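Vestitone reductase (PDB 2P4H) catalyses the stereospecific NADPH-dependent reduction of (3R)-vestitone to an isoflavanol, the penultimate step in the biosynthesis of the defence compound medicarpin in alfalfa. Local coordinates at residues Leu139-Trp144 / Gly245-Cys249. Residue numbers count along the deposited sequence, not the author numbering.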
loop_
_atom_site.group_PDB
_atom_site.type_symbol
_atom_site.label_atom_id
_atom_site.label_comp_id
_atom_site.label_asym_id
_atom_site.label_seq_id
_atom_site.Cartn_x
_atom_site.Cartn_y
_atom_site.Cartn_z
ATOM N N LEU A 139 1.353 16.032 7.620
ATOM C CA LEU A 139 2.037 16.163 6.337
ATOM C C LEU A 139 1.058 16.099 5.174
ATOM O O LEU A 139 -0.047 15.573 5.310
ATOM C CB LEU A 139 3.058 15.033 6.169
ATOM C CG LEU A 139 4.141 14.888 7.240
ATOM C CD1 LEU A 139 5.009 13.678 6.934
ATOM C CD2 LEU A 139 4.985 16.151 7.288
ATOM N N ASP A 140 1.454 16.663 4.037
ATOM C CA ASP A 140 0.622 16.587 2.845
ATOM C C ASP A 140 1.476 16.166 1.649
ATOM O O ASP A 140 2.635 15.775 1.812
ATOM C CB ASP A 140 -0.140 17.902 2.568
ATOM C CG ASP A 140 0.766 19.071 2.246
ATOM O OD1 ASP A 140 1.929 18.856 1.862
ATOM O OD2 ASP A 140 0.287 20.221 2.364
ATOM N N GLU A 141 0.906 16.236 0.456
ATOM C CA GLU A 141 1.605 15.802 -0.746
ATOM C C GLU A 141 2.838 16.609 -1.160
ATOM O O GLU A 141 3.536 16.236 -2.109
ATOM C CB GLU A 141 0.608 15.712 -1.909
ATOM C CG GLU A 141 -0.454 14.612 -1.748
ATOM C CD GLU A 141 -1.607 14.980 -0.815
ATOM O OE1 GLU A 141 -1.673 16.134 -0.333
ATOM O OE2 GLU A 141 -2.462 14.103 -0.570
ATOM N N SER A 142 3.114 17.703 -0.457
ATOM C CA SER A 142 4.289 18.514 -0.775
ATOM C C SER A 142 5.494 18.064 0.046
ATOM O O SER A 142 6.624 18.483 -0.212
ATOM C CB SER A 142 4.020 19.999 -0.494
ATOM O OG SER A 142 3.938 20.254 0.898
ATOM N N ASP A 143 5.256 17.203 1.031
ATOM C CA ASP A 143 6.327 16.724 1.897
ATOM C C ASP A 143 7.033 15.486 1.368
ATOM O O ASP A 143 6.407 14.589 0.803
ATOM C CB ASP A 143 5.774 16.447 3.296
ATOM C CG ASP A 143 5.324 17.709 3.996
ATOM O OD1 ASP A 143 6.187 18.577 4.256
ATOM O OD2 ASP A 143 4.117 17.843 4.280
ATOM N N TRP A 144 8.348 15.449 1.565
ATOM C CA TRP A 144 9.187 14.341 1.125
ATOM C C TRP A 144 10.241 13.990 2.159
ATOM O O TRP A 144 10.753 14.872 2.850
ATOM C CB TRP A 144 9.944 14.693 -0.160
ATOM C CG TRP A 144 9.150 14.653 -1.412
ATOM C CD1 TRP A 144 8.593 15.712 -2.066
ATOM C CD2 TRP A 144 8.857 13.494 -2.197
ATOM N NE1 TRP A 144 7.975 15.284 -3.217
ATOM C CE2 TRP A 144 8.122 13.927 -3.321
ATOM C CE3 TRP A 144 9.149 12.130 -2.061
ATOM C CZ2 TRP A 144 7.673 13.044 -4.307
ATOM C CZ3 TRP A 144 8.703 11.250 -3.044
ATOM C CH2 TRP A 144 7.973 11.715 -4.152
ATOM N N GLY A 245 -0.738 12.825 -10.187
ATOM C CA GLY A 245 0.148 13.328 -9.154
ATOM C C GLY A 245 0.071 12.489 -7.892
ATOM O O GLY A 245 -0.411 11.351 -7.926
ATOM N N ARG A 246 0.534 13.051 -6.778
ATOM C CA ARG A 246 0.540 12.343 -5.498
ATOM C C ARG A 246 -0.749 12.516 -4.704
ATOM O O ARG A 246 -1.334 13.596 -4.674
ATOM C CB ARG A 246 1.674 12.848 -4.604
ATOM C CG ARG A 246 3.023 13.027 -5.255
ATOM C CD ARG A 246 4.005 13.514 -4.206
ATOM N NE ARG A 246 4.491 12.432 -3.353
ATOM C CZ ARG A 246 5.072 12.608 -2.170
ATOM N NH1 ARG A 246 5.229 13.829 -1.670
ATOM N NH2 ARG A 246 5.545 11.564 -1.505
ATOM N N TYR A 247 -1.167 11.446 -4.034
ATOM C CA TYR A 247 -2.354 11.484 -3.189
ATOM C C TYR A 247 -2.141 10.667 -1.926
ATOM O O TYR A 247 -1.869 9.464 -1.998
ATOM C CB TYR A 247 -3.579 10.908 -3.909
ATOM C CG TYR A 247 -4.164 11.790 -4.984
ATOM C CD1 TYR A 247 -5.169 12.711 -4.689
ATOM C CD2 TYR A 247 -3.704 11.710 -6.294
ATOM C CE1 TYR A 247 -5.700 13.533 -5.677
ATOM C CE2 TYR A 247 -4.225 12.530 -7.294
ATOM C CZ TYR A 247 -5.222 13.437 -6.974
ATOM O OH TYR A 247 -5.727 14.262 -7.953
ATOM N N ASN A 248 -2.239 11.319 -0.773
ATOM C CA ASN A 248 -2.155 10.601 0.496
ATOM C C ASN A 248 -3.451 9.792 0.551
ATOM O O ASN A 248 -4.501 10.267 0.110
ATOM C CB ASN A 248 -2.168 11.561 1.692
ATOM C CG ASN A 248 -0.801 12.112 2.037
ATOM O OD1 ASN A 248 0.227 11.507 1.735
ATOM N ND2 ASN A 248 -0.785 13.263 2.705
ATOM N N CYS A 249 -3.384 8.578 1.083
ATOM C CA CYS A 249 -4.576 7.735 1.226
ATOM C C CYS A 249 -4.440 7.188 2.645
ATOM O O CYS A 249 -4.170 6.002 2.865
ATOM C CB CYS A 249 -4.551 6.614 0.191
ATOM S SG CYS A 249 -6.071 5.656 0.131
HETATM O O HOH W 1 2.138 13.164 3.132
HETATM O O HOH W 2 -4.982 13.087 -0.118
#
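Strand 245-248 is the last of the seven parallel strands of the Rossmann-fold sheet, and the loop 139-144 folds against this outermost strand. With no eighth strand alongside, the backbone N of N248 donates to E141 OE2 (2.8 Å, almost straight) instead of a strand carbonyl, and N248 O is reached by a water that also donates to E141 OE2. Within 139-144, D140 to D143 form a type I turn, closed by D143 N to D140 O (3.1 Å). D140 OD1 accepts from S142 N, an Asx turn, and also from S142 OG, while D143 OD2 accepts from D140 N and D143 OD1 forms a salt bridge with K136. R246 reaches into the turn, where NH1 donates to E141 O (3.0 Å) and D143 O (2.8 Å). Its guanidinium lies flat on the W144 ring, planes 4° apart, with CZ 3.5 Å from the six-membered ring centroid, a cation-pi stack; NE pairs with E168 of helix 158-177. N248 ND2 donates to N290 O, and a second water links N248 OD1 to D140 O, weakly at the latter. R246 NH1 thus satisfies two loop carbonyls while E168 and the W144 face meet its charge, so specific hydrogen bonds plus one stack hold loop to sheet edge.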